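Local coordinates for putative branched-chain amino acid ABC transporter, periplasmic branched-chain amino acid-binding protein (Pseudomonas protegens Pf-5, PDB 4RU0) that probably binds a branched-chain amino acid or related solute in the periplasm and hands it to an ABC transporter for uptake, at residues A[163-168]-A[205-210]; A[198-203]-A[211-216]; A[342-347]-A[351-356]; A[62-65]-A[70-73]. All coordinates share one frame; numbering follows the deposited sequence.

From the N terminus, contact 4 comes first: it closes the short loop that leaves helix 47-67 on the way to strand 76-82. Contact 1 follows, bridging 36 residues to bring helix 157-172 against the end of helix 197-207. Contact 2 opens inside that span and closes just beyond it, so the two cross; both use helix 197-207, and they touch through Val-165, Phe-209, Leu-200 and Leu-203. Contact 3 then closes the loop between helices 325-348 and 355-363. Distant in sequence from contact 4, it nevertheless meets it where Gln-345 lies against Ile-71 and Asn-72, and Ile-71 packs on the backbone of Arg-342. Contacts 1 and 3 have centres about 41 Å apart.

Contact 1 of 4, residues A[163-168]-A[205-210]; sequences TLVNYI and EKYGFE
Val-165 of helix 157-172 meets the rings of Tyr-207 and Phe-209, where helix 197-207 runs out and the chain turns into strand 210-216. The setting is the Rossmann-like alpha/beta architecture of a type I periplasmic binding protein, and the contact is an example of how neighbouring helices on one face of the sheet share an apolar seam. Along 163-168, Leu-164 leans on Ile-265 of strand 264-266. Val-165 then projects toward the second helix. Its first torsion of 164° spreads the two methyls to different targets: CG1, opposite the backbone nitrogen, goes to Tyr-207, and CG2, beside that nitrogen, goes to Phe-209. The first meeting is loose, with Val-165 CG1 at 4.4 Å from Tyr-207 CD2. Asn-166, next in line, bonds through ND2 to the carbonyl of Ala-415, joining the helix to the C-terminal part of the chain, while Ile-168 rests on Ile-183 of the sheet.

On the other side, Lys-206 lays its CG over the centre of the Tyr-207 ring, 3.9 Å above the plane, and the same ring stacks with Phe-175. Just past the helix, Gly-208 takes a positive phi of 77°, a backbone shape that suits glycine, and the following Phe-209 turns back to the seam. The ring of Phe-209 also passes close to the helix backbone, with Phe-209 CE2 3.5 Å from Leu-203 O. Against that ring Val-165 arrives obliquely, its CG2 lying 4.0 Å from Phe-209 CZ and 4.1 Å from Phe-209 CE2.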
loop_
_atom_site.group_PDB
_atom_site.type_symbol
_atom_site.label_atom_id
_atom_site.label_comp_id
_atom_site.label_asym_id
_atom_site.label_seq_id
_atom_site.Cartn_x
_atom_site.Cartn_y
_atom_site.Cartn_z
ATOM N N THR A 163 4.071 -8.625 -10.274
ATOM C CA THR A 163 2.646 -8.746 -10.595
ATOM C C THR A 163 2.304 -8.010 -11.890
ATOM O O THR A 163 1.484 -8.482 -12.681
ATOM C CB THR A 163 1.739 -8.202 -9.471
ATOM O OG1 THR A 163 1.881 -6.781 -9.377
ATOM C CG2 THR A 163 2.093 -8.823 -8.149
ATOM N N LEU A 164 2.927 -6.852 -12.098
ATOM C CA LEU A 164 2.749 -6.097 -13.333
ATOM C C LEU A 164 3.128 -6.972 -14.526
ATOM O O LEU A 164 2.363 -7.095 -15.480
ATOM C CB LEU A 164 3.590 -4.811 -13.314
ATOM C CG LEU A 164 3.552 -3.822 -14.499
ATOM C CD1 LEU A 164 4.625 -4.135 -15.538
ATOM C CD2 LEU A 164 2.158 -3.772 -15.140
ATOM N N VAL A 165 4.300 -7.594 -14.454
ATOM C CA VAL A 165 4.780 -8.463 -15.524
ATOM C C VAL A 165 3.897 -9.708 -15.671
ATOM O O VAL A 165 3.596 -10.145 -16.781
ATOM C CB VAL A 165 6.249 -8.876 -15.278
ATOM C CG1 VAL A 165 6.634 -10.063 -16.145
ATOM C CG2 VAL A 165 7.182 -7.692 -15.532
ATOM N N ASN A 166 3.457 -10.260 -14.548
ATOM C CA ASN A 166 2.626 -11.455 -14.581
ATOM C C ASN A 166 1.260 -11.192 -15.207
ATOM O O ASN A 166 0.683 -12.075 -15.849
ATOM C CB ASN A 166 2.460 -12.031 -13.179
ATOM C CG ASN A 166 3.734 -12.645 -12.661
ATOM O OD1 ASN A 166 4.689 -12.824 -13.416
ATOM N ND2 ASN A 166 3.764 -12.974 -11.369
ATOM N N TYR A 167 0.748 -9.979 -15.027
ATOM C CA TYR A 167 -0.509 -9.605 -15.653
ATOM C C TYR A 167 -0.325 -9.412 -17.155
ATOM O O TYR A 167 -1.168 -9.843 -17.943
ATOM C CB TYR A 167 -1.080 -8.338 -15.022
ATOM C CG TYR A 167 -2.348 -7.867 -15.699
ATOM C CD1 TYR A 167 -3.551 -8.542 -15.514
ATOM C CD2 TYR A 167 -2.342 -6.753 -16.530
ATOM C CE1 TYR A 167 -4.710 -8.121 -16.134
ATOM C CE2 TYR A 167 -3.497 -6.321 -17.154
ATOM C CZ TYR A 167 -4.680 -7.010 -16.954
ATOM O OH TYR A 167 -5.833 -6.583 -17.572
ATOM N N ILE A 168 0.775 -8.766 -17.542
ATOM C CA ILE A 168 1.123 -8.616 -18.953
ATOM C C ILE A 168 1.147 -9.986 -19.632
ATOM O O ILE A 168 0.555 -10.175 -20.695
ATOM C CB ILE A 168 2.507 -7.946 -19.153
ATOM C CG1 ILE A 168 2.584 -6.578 -18.465
ATOM C CG2 ILE A 168 2.824 -7.820 -20.634
ATOM C CD1 ILE A 168 1.703 -5.531 -19.047
ATOM N N GLU A 205 15.548 -9.921 -18.072
ATOM C CA GLU A 205 16.573 -10.906 -18.407
ATOM C C GLU A 205 15.980 -12.308 -18.501
ATOM O O GLU A 205 16.346 -13.087 -19.376
ATOM C CB GLU A 205 17.702 -10.894 -17.372
ATOM C CG GLU A 205 18.588 -9.666 -17.428
ATOM C CD GLU A 205 19.787 -9.778 -16.504
ATOM O OE1 GLU A 205 20.241 -8.733 -15.988
ATOM O OE2 GLU A 205 20.278 -10.912 -16.300
ATOM N N LYS A 206 15.072 -12.627 -17.586
ATOM C CA LYS A 206 14.453 -13.941 -17.562
ATOM C C LYS A 206 13.497 -14.169 -18.729
ATOM O O LYS A 206 13.564 -15.197 -19.396
ATOM C CB LYS A 206 13.699 -14.158 -16.252
ATOM C CG LYS A 206 13.067 -15.538 -16.168
ATOM C CD LYS A 206 12.406 -15.786 -14.831
ATOM C CE LYS A 206 11.908 -17.219 -14.740
ATOM N NZ LYS A 206 13.031 -18.191 -14.848
ATOM N N TYR A 207 12.609 -13.214 -18.978
ATOM C CA TYR A 207 11.540 -13.434 -19.945
ATOM C C TYR A 207 11.807 -12.784 -21.300
ATOM O O TYR A 207 11.092 -13.038 -22.272
ATOM C CB TYR A 207 10.215 -12.943 -19.366
ATOM C CG TYR A 207 9.793 -13.733 -18.149
ATOM C CD1 TYR A 207 9.525 -15.093 -18.245
ATOM C CD2 TYR A 207 9.679 -13.127 -16.904
ATOM C CE1 TYR A 207 9.148 -15.826 -17.138
ATOM C CE2 TYR A 207 9.300 -13.853 -15.789
ATOM C CZ TYR A 207 9.036 -15.202 -15.913
ATOM O OH TYR A 207 8.660 -15.929 -14.809
ATOM N N GLY A 208 12.840 -11.952 -21.364
ATOM C CA GLY A 208 13.314 -11.441 -22.636
ATOM C C GLY A 208 12.507 -10.332 -23.288
ATOM O O GLY A 208 12.617 -10.124 -24.495
ATOM N N PHE A 209 11.696 -9.615 -22.515
ATOM C CA PHE A 209 11.022 -8.447 -23.077
ATOM C C PHE A 209 11.969 -7.246 -23.018
ATOM O O PHE A 209 12.850 -7.177 -22.175
ATOM C CB PHE A 209 9.698 -8.147 -22.354
ATOM C CG PHE A 209 9.848 -7.810 -20.894
ATOM C CD1 PHE A 209 10.139 -6.513 -20.486
ATOM C CD2 PHE A 209 9.659 -8.783 -19.926
ATOM C CE1 PHE A 209 10.272 -6.208 -19.143
ATOM C CE2 PHE A 209 9.789 -8.481 -18.577
ATOM C CZ PHE A 209 10.097 -7.193 -18.187
ATOM N N GLU A 210 11.792 -6.303 -23.928
ATOM C CA GLU A 210 12.616 -5.107 -23.928
ATOM C C GLU A 210 12.223 -4.210 -22.754
ATOM O O GLU A 210 11.077 -3.792 -22.626
ATOM C CB GLU A 210 12.484 -4.363 -25.257
ATOM C CG GLU A 210 13.543 -3.300 -25.471
ATOM C CD GLU A 210 13.466 -2.670 -26.849
ATOM O OE1 GLU A 210 13.117 -3.384 -27.818
ATOM O OE2 GLU A 210 13.759 -1.462 -26.964
#

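Contact 2 of 4, residues A[198-203]-A[211-216]; sequences GPLKLL and NIQIPV
The carboxamides of Asn-211 and Gln-213 are the flat groups that meet Leu-200 and Lys-201, and both present their nitrogen ends to the helix. Asn-211 ND2 comes up to the helix backbone, 3.6 Å from Lys-201 CA, while its OD1 is 4.1 Å from Leu-200 CB. Gln-213 NE2 faces the leucine itself, 3.5 Å from Leu-200 CD1 and 3.7 Å from Leu-200 CB. The two amides are also joined to each other: Gln-213 NE2 donates to Asn-211 OD1 at 2.9 Å, in the plane of the asparagine carbonyl and on one of its lone pairs. The bond is bent, with an N-H...O angle of 133°, and the acceptor sits 32° out of the glutamine's own amide plane. A fold in the glutamine chain at chi2 (-65°) swings NE2 back to the residue two places earlier on the same strand.

The example is the second half of a beta-alpha-beta crossover. Strand 182-188 leads into helix 197-207, and the chain then returns as strand 210-216, parallel to 182-188 at the edge of the sheet; the short helix and strand segments run nearly antiparallel, with axes 9.2 Å apart. Leu-200 also touches Thr-185 of the neighbouring strand, whereas Ile-212 and Ile-214 pack on helix 224-233 on the other face of the sheet. Lys-201 contributes its CB and backbone, and its charged end leads away.

Between helix and strand, then, the contact is one of van der Waals packing: the bonded amide pair meets part of its polar demand internally, which probably lowers the cost of setting amide nitrogens against leucine carbon.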
loop_
_atom_site.group_PDB
_atom_site.type_symbol
_atom_site.label_atom_id
_atom_site.label_comp_id
_atom_site.label_asym_id
_atom_site.label_seq_id
_atom_site.Cartn_x
_atom_site.Cartn_y
_atom_site.Cartn_z
ATOM N N GLY A 198 15.650 -2.316 -10.409
ATOM C CA GLY A 198 16.190 -3.637 -10.143
ATOM C C GLY A 198 15.326 -4.795 -10.616
ATOM O O GLY A 198 15.747 -5.575 -11.480
ATOM N N PRO A 199 14.108 -4.915 -10.064
ATOM C CA PRO A 199 13.271 -6.075 -10.399
ATOM C C PRO A 199 12.889 -6.145 -11.880
ATOM O O PRO A 199 12.842 -7.243 -12.440
ATOM C CB PRO A 199 12.029 -5.884 -9.516
ATOM C CG PRO A 199 12.023 -4.450 -9.149
ATOM C CD PRO A 199 13.460 -4.025 -9.085
ATOM N N LEU A 200 12.637 -5.005 -12.511
ATOM C CA LEU A 200 12.263 -5.013 -13.926
ATOM C C LEU A 200 13.419 -5.484 -14.797
ATOM O O LEU A 200 13.206 -6.150 -15.806
ATOM C CB LEU A 200 11.781 -3.632 -14.374
ATOM C CG LEU A 200 10.338 -3.366 -13.916
ATOM C CD1 LEU A 200 9.871 -1.967 -14.279
ATOM C CD2 LEU A 200 9.397 -4.413 -14.488
ATOM N N LYS A 201 14.643 -5.156 -14.398
ATOM C CA LYS A 201 15.817 -5.608 -15.132
ATOM C C LYS A 201 15.963 -7.128 -15.026
ATOM O O LYS A 201 16.242 -7.808 -16.020
ATOM C CB LYS A 201 17.075 -4.918 -14.611
ATOM C CG LYS A 201 18.343 -5.354 -15.321
ATOM C CD LYS A 201 19.567 -4.663 -14.738
ATOM C CE LYS A 201 19.920 -5.230 -13.381
ATOM N NZ LYS A 201 21.129 -4.581 -12.809
ATOM N N LEU A 202 15.775 -7.651 -13.817
ATOM C CA LEU A 202 15.806 -9.089 -13.585
ATOM C C LEU A 202 14.735 -9.820 -14.405
ATOM O O LEU A 202 15.034 -10.786 -15.105
ATOM C CB LEU A 202 15.627 -9.388 -12.094
ATOM C CG LEU A 202 15.468 -10.856 -11.675
ATOM C CD1 LEU A 202 16.668 -11.671 -12.129
ATOM C CD2 LEU A 202 15.283 -10.959 -10.169
ATOM N N LEU A 203 13.493 -9.347 -14.320
ATOM C CA LEU A 203 12.383 -9.951 -15.053
ATOM C C LEU A 203 12.589 -9.860 -16.564
ATOM O O LEU A 203 12.173 -10.750 -17.308
ATOM C CB LEU A 203 11.059 -9.288 -14.654
ATOM C CG LEU A 203 10.679 -9.483 -13.178
ATOM C CD1 LEU A 203 9.689 -8.421 -12.692
ATOM C CD2 LEU A 203 10.127 -10.881 -12.938
ATOM N N ASN A 211 13.189 -3.934 -21.888
ATOM C CA ASN A 211 12.968 -3.134 -20.685
ATOM C C ASN A 211 13.322 -1.663 -20.910
ATOM O O ASN A 211 14.481 -1.274 -20.825
ATOM C CB ASN A 211 13.791 -3.711 -19.531
ATOM C CG ASN A 211 13.696 -2.887 -18.264
ATOM O OD1 ASN A 211 12.717 -2.168 -18.036
ATOM N ND2 ASN A 211 14.716 -2.995 -17.421
ATOM N N ILE A 212 12.316 -0.853 -21.211
ATOM C CA ILE A 212 12.531 0.561 -21.489
ATOM C C ILE A 212 12.238 1.394 -20.241
ATOM O O ILE A 212 11.123 1.383 -19.727
ATOM C CB ILE A 212 11.642 1.045 -22.661
ATOM C CG1 ILE A 212 11.920 0.219 -23.921
ATOM C CG2 ILE A 212 11.856 2.530 -22.934
ATOM C CD1 ILE A 212 11.005 0.553 -25.078
ATOM N N GLN A 213 13.248 2.111 -19.760
ATOM C CA GLN A 213 13.127 2.919 -18.549
ATOM C C GLN A 213 13.178 4.417 -18.858
ATOM O O GLN A 213 14.186 4.925 -19.346
ATOM C CB GLN A 213 14.232 2.546 -17.554
ATOM C CG GLN A 213 14.095 1.143 -16.961
ATOM C CD GLN A 213 12.847 0.983 -16.097
ATOM O OE1 GLN A 213 12.260 1.962 -15.637
ATOM N NE2 GLN A 213 12.440 -0.261 -15.876
ATOM N N ILE A 214 12.091 5.125 -18.575
ATOM C CA ILE A 214 11.994 6.538 -18.949
ATOM C C ILE A 214 11.670 7.433 -17.750
ATOM O O ILE A 214 10.546 7.422 -17.245
ATOM C CB ILE A 214 10.922 6.752 -20.032
ATOM C CG1 ILE A 214 11.192 5.856 -21.246
ATOM C CG2 ILE A 214 10.880 8.198 -20.446
ATOM C CD1 ILE A 214 10.040 5.813 -22.240
ATOM N N PRO A 215 12.661 8.204 -17.283
ATOM C CA PRO A 215 12.480 9.092 -16.125
ATOM C C PRO A 215 11.688 10.358 -16.443
ATOM O O PRO A 215 11.739 10.860 -17.566
ATOM C CB PRO A 215 13.915 9.447 -15.728
ATOM C CG PRO A 215 14.695 9.309 -16.985
ATOM C CD PRO A 215 14.060 8.172 -17.747
ATOM N N VAL A 216 10.948 10.852 -15.454
ATOM C CA VAL A 216 10.273 12.139 -15.559
ATOM C C VAL A 216 10.698 13.027 -14.402
ATOM O O VAL A 216 10.424 12.718 -13.239
ATOM C CB VAL A 216 8.744 12.007 -15.544
ATOM C CG1 VAL A 216 8.105 13.383 -15.431
ATOM C CG2 VAL A 216 8.261 11.312 -16.794
#

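Contact 3 of 4, residues A[342-347]-A[351-356]; sequences RTAQGK and RPLNGE
Leu-353 fills the angle between Ala-344 and Gln-345 of helix 325-348 with a single methyl. Its CD1 lies 3.6 Å from Ala-344 CB and 4.0 Å from both the backbone N and the CG of Gln-345, whose side chain crosses the leucine at about a right angle. A first torsion of -68° at Leu-353 puts CG beside its own nitrogen, and CD1 comes to lie against the helix. Gln-345, extended past CG, carries its amide toward the loop that follows, yet NE2 stays 4.1 Å from Arg-351 O.

In the next shell, that NE2 makes a weak hydrogen bond with the carbonyl of Ile-71, in the loop after helix 47-67. Leu-353 is flanked further by Ile-341 and Phe-348 of helix 325-348, and its backbone N-H is taken by Gln-34 OE1. Beyond it Asn-354 occupies the N-cap of helix 355-363; its N-H goes to Glu-357 OE1, and the other carboxylate oxygen has a long, weak ion pair with Arg-351.

Within the periplasmic binding protein fold this is a loop joining helix 325-348 to helix 355-363, a worked case of one leucine packing a connection back onto the last turns of the helix it has just left. The closest contact is apolar, while the N-H groups of Leu-353 and Asn-354 bond to glutamine and glutamate side chains, so the loop is probably held both by methyl packing on the helix and by these hydrogen bonds.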
loop_
_atom_site.group_PDB
_atom_site.type_symbol
_atom_site.label_atom_id
_atom_site.label_comp_id
_atom_site.label_asym_id
_atom_site.label_seq_id
_atom_site.Cartn_x
_atom_site.Cartn_y
_atom_site.Cartn_z
ATOM N N ARG A 342 -5.078 -9.084 17.214
ATOM C CA ARG A 342 -5.848 -10.295 17.468
ATOM C C ARG A 342 -4.952 -11.527 17.487
ATOM O O ARG A 342 -5.071 -12.375 18.368
ATOM C CB ARG A 342 -6.947 -10.452 16.414
ATOM C CG ARG A 342 -7.718 -11.761 16.492
ATOM C CD ARG A 342 -8.922 -11.766 15.557
ATOM N NE ARG A 342 -9.941 -10.803 15.966
ATOM C CZ ARG A 342 -10.252 -9.705 15.286
ATOM N NH1 ARG A 342 -9.623 -9.425 14.157
ATOM N NH2 ARG A 342 -11.192 -8.886 15.732
ATOM N N THR A 343 -4.045 -11.611 16.522
ATOM C CA THR A 343 -3.127 -12.741 16.423
ATOM C C THR A 343 -2.257 -12.868 17.671
ATOM O O THR A 343 -2.014 -13.971 18.159
ATOM C CB THR A 343 -2.213 -12.614 15.182
ATOM O OG1 THR A 343 -3.012 -12.378 14.017
ATOM C CG2 THR A 343 -1.387 -13.877 14.980
ATOM N N ALA A 344 -1.795 -11.731 18.182
ATOM C CA ALA A 344 -0.877 -11.727 19.314
ATOM C C ALA A 344 -1.601 -12.059 20.618
ATOM O O ALA A 344 -1.041 -12.725 21.485
ATOM C CB ALA A 344 -0.167 -10.380 19.422
ATOM N N GLN A 345 -2.844 -11.604 20.742
ATOM C CA GLN A 345 -3.688 -11.952 21.884
ATOM C C GLN A 345 -3.815 -13.463 22.051
ATOM O O GLN A 345 -4.073 -13.953 23.147
ATOM C CB GLN A 345 -5.082 -11.337 21.745
ATOM C CG GLN A 345 -5.146 -9.847 22.012
ATOM C CD GLN A 345 -6.564 -9.323 21.953
ATOM O OE1 GLN A 345 -7.512 -10.097 21.872
ATOM N NE2 GLN A 345 -6.717 -8.005 21.994
ATOM N N GLY A 346 -3.629 -14.197 20.958
ATOM C CA GLY A 346 -3.646 -15.646 20.994
ATOM C C GLY A 346 -2.497 -16.217 21.803
ATOM O O GLY A 346 -2.507 -17.393 22.170
ATOM N N LYS A 347 -1.500 -15.386 22.086
ATOM C CA LYS A 347 -0.363 -15.823 22.889
ATOM C C LYS A 347 -0.163 -14.928 24.116
ATOM O O LYS A 347 0.622 -15.246 25.008
ATOM C CB LYS A 347 0.914 -15.861 22.037
ATOM C CG LYS A 347 2.117 -16.448 22.768
ATOM C CD LYS A 347 3.272 -16.802 21.855
ATOM C CE LYS A 347 4.421 -17.380 22.674
ATOM N NZ LYS A 347 5.472 -18.011 21.833
ATOM N N ARG A 351 -5.895 -8.608 26.292
ATOM C CA ARG A 351 -5.394 -7.423 26.981
ATOM C C ARG A 351 -4.618 -6.520 26.028
ATOM O O ARG A 351 -4.147 -6.980 24.985
ATOM C CB ARG A 351 -4.497 -7.823 28.151
ATOM C CG ARG A 351 -3.215 -8.496 27.724
ATOM C CD ARG A 351 -2.180 -8.451 28.826
ATOM N NE ARG A 351 -0.823 -8.554 28.294
ATOM C CZ ARG A 351 -0.111 -9.675 28.276
ATOM N NH1 ARG A 351 -0.625 -10.797 28.766
ATOM N NH2 ARG A 351 1.117 -9.673 27.772
ATOM N N PRO A 352 -4.492 -5.229 26.380
ATOM C CA PRO A 352 -3.610 -4.303 25.664
ATOM C C PRO A 352 -2.212 -4.883 25.454
ATOM O O PRO A 352 -1.680 -5.559 26.342
ATOM C CB PRO A 352 -3.577 -3.087 26.584
ATOM C CG PRO A 352 -4.946 -3.074 27.181
ATOM C CD PRO A 352 -5.313 -4.527 27.385
ATOM N N LEU A 353 -1.635 -4.623 24.283
ATOM C CA LEU A 353 -0.403 -5.285 23.875
ATOM C C LEU A 353 0.791 -4.354 23.726
ATOM O O LEU A 353 0.643 -3.142 23.551
ATOM C CB LEU A 353 -0.622 -6.018 22.555
ATOM C CG LEU A 353 -1.548 -7.229 22.596
ATOM C CD1 LEU A 353 -1.802 -7.742 21.185
ATOM C CD2 LEU A 353 -0.941 -8.315 23.467
ATOM N N ASN A 354 1.974 -4.957 23.788
ATOM C CA ASN A 354 3.242 -4.274 23.576
ATOM C C ASN A 354 3.593 -4.149 22.105
ATOM O O ASN A 354 3.098 -4.914 21.281
ATOM C CB ASN A 354 4.368 -5.021 24.285
ATOM C CG ASN A 354 4.843 -4.310 25.510
ATOM O OD1 ASN A 354 4.351 -3.234 25.838
ATOM N ND2 ASN A 354 5.800 -4.906 26.212
ATOM N N GLY A 355 4.472 -3.202 21.785
ATOM C CA GLY A 355 5.018 -3.107 20.446
ATOM C C GLY A 355 5.843 -4.342 20.148
ATOM O O GLY A 355 5.876 -4.836 19.018
ATOM N N GLU A 356 6.509 -4.845 21.181
ATOM C CA GLU A 356 7.298 -6.068 21.084
ATOM C C GLU A 356 6.390 -7.268 20.832
ATOM O O GLU A 356 6.759 -8.215 20.133
ATOM C CB GLU A 356 8.107 -6.264 22.361
ATOM C CG GLU A 356 9.123 -7.384 22.319
ATOM C CD GLU A 356 10.079 -7.318 23.499
ATOM O OE1 GLU A 356 10.144 -6.254 24.154
ATOM O OE2 GLU A 356 10.765 -8.325 23.774
#

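Contact 4 of 4, residues A[62-65]-A[70-73]; sequences NYIN and GING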
loop_
_atom_site.group_PDB
_atom_site.type_symbol
_atom_site.label_atom_id
_atom_site.label_comp_id
_atom_site.label_asym_id
_atom_site.label_seq_id
_atom_site.Cartn_x
_atom_site.Cartn_y
_atom_site.Cartn_z
ATOM N N ASN A 62 -14.330 1.931 14.813
ATOM C CA ASN A 62 -15.614 2.142 15.460
ATOM C C ASN A 62 -16.447 0.866 15.429
ATOM O O ASN A 62 -17.000 0.440 16.446
ATOM C CB ASN A 62 -16.368 3.287 14.778
ATOM C CG ASN A 62 -16.969 4.261 15.770
ATOM O OD1 ASN A 62 -17.378 3.876 16.867
ATOM N ND2 ASN A 62 -17.016 5.532 15.392
ATOM N N TYR A 63 -16.506 0.261 14.245
ATOM C CA TYR A 63 -17.226 -0.985 14.017
ATOM C C TYR A 63 -16.762 -2.101 14.948
ATOM O O TYR A 63 -17.579 -2.780 15.564
ATOM C CB TYR A 63 -17.067 -1.419 12.551
ATOM C CG TYR A 63 -17.521 -2.834 12.269
ATOM C CD1 TYR A 63 -18.855 -3.117 12.007
ATOM C CD2 TYR A 63 -16.613 -3.886 12.262
ATOM C CE1 TYR A 63 -19.273 -4.412 11.752
ATOM C CE2 TYR A 63 -17.023 -5.180 12.011
ATOM C CZ TYR A 63 -18.351 -5.439 11.756
ATOM O OH TYR A 63 -18.755 -6.729 11.505
ATOM N N ILE A 64 -15.449 -2.286 15.046
ATOM C CA ILE A 64 -14.877 -3.343 15.880
ATOM C C ILE A 64 -15.295 -3.199 17.346
ATOM O O ILE A 64 -15.591 -4.190 18.015
ATOM C CB ILE A 64 -13.336 -3.356 15.779
ATOM C CG1 ILE A 64 -12.903 -3.824 14.390
ATOM C CG2 ILE A 64 -12.722 -4.255 16.843
ATOM C CD1 ILE A 64 -13.242 -5.270 14.098
ATOM N N ASN A 65 -15.335 -1.962 17.831
ATOM C CA ASN A 65 -15.706 -1.693 19.217
ATOM C C ASN A 65 -17.181 -1.962 19.492
ATOM O O ASN A 65 -17.529 -2.659 20.441
ATOM C CB ASN A 65 -15.377 -0.245 19.588
ATOM C CG ASN A 65 -13.951 -0.071 20.067
ATOM O OD1 ASN A 65 -13.296 -1.030 20.477
ATOM N ND2 ASN A 65 -13.465 1.162 20.027
ATOM N N GLY A 70 -15.053 -4.802 20.625
ATOM C CA GLY A 70 -13.612 -4.635 20.568
ATOM C C GLY A 70 -12.942 -5.905 20.086
ATOM O O GLY A 70 -13.596 -6.793 19.540
ATOM N N ILE A 71 -11.632 -5.991 20.285
ATOM C CA ILE A 71 -10.876 -7.163 19.861
ATOM C C ILE A 71 -10.810 -8.180 20.988
ATOM O O ILE A 71 -10.089 -7.984 21.967
ATOM C CB ILE A 71 -9.443 -6.797 19.419
ATOM C CG1 ILE A 71 -9.475 -5.802 18.256
ATOM C CG2 ILE A 71 -8.669 -8.044 19.027
ATOM C CD1 ILE A 71 -8.110 -5.308 17.841
ATOM N N ASN A 72 -11.568 -9.266 20.838
ATOM C CA ASN A 72 -11.665 -10.309 21.857
ATOM C C ASN A 72 -11.948 -9.746 23.247
ATOM O O ASN A 72 -11.396 -10.217 24.236
ATOM C CB ASN A 72 -10.387 -11.145 21.897
ATOM C CG ASN A 72 -10.512 -12.446 21.131
ATOM O OD1 ASN A 72 -11.485 -12.668 20.410
ATOM N ND2 ASN A 72 -9.522 -13.317 21.287
ATOM N N GLY A 73 -12.798 -8.728 23.308
ATOM C CA GLY A 73 -13.172 -8.120 24.569
ATOM C C GLY A 73 -12.430 -6.833 24.876
ATOM O O GLY A 73 -12.900 -6.015 25.665
#
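A chi1 of -69° at Ile-64 sets CG1 beside the backbone nitrogen and CG2 opposite it, and this second branch is the one that reaches the loop. Ile-71 adopts nearly the same first torsion (-59°), which brings its CG1 round to meet it: Ile-64 CG2 and Ile-71 CG1 are 3.9 Å apart. The same Ile-64 methyl also presses on the backbone between them, 3.6 Å from Gly-70 C.

Alongside this apolar pair runs one hydrogen bond. Gly-70 N donates to Ile-64 O at 2.7 Å, a short but bent bond with an N-H...O angle of 143°, the donor standing off the carbonyl plane. Asn-65 O is also near, 3.3 Å from Gly-70 N. The arrangement belongs to the exit of helix 47-67 in the first beta-alpha-beta unit of the Rossmann-like fold, where the chain must double back from the helix to start strand 76-82. It illustrates how a helix end can use a late carbonyl to catch the loop beyond it. Gly-70 takes a positive phi, in a region glycine enters readily.

Asn-65 starts off directed away from the loop, but its OD1 comes back to within 3.6 Å of Gly-70 CA, while ND2 bonds to Leu-76 O at the start of the strand, so the residue links helix, loop and strand. Ile-64 and Ile-71 both touch Leu-76 as well. Ile-71 also packs against Val-338, Ile-341 and Arg-342 of helix 325-348.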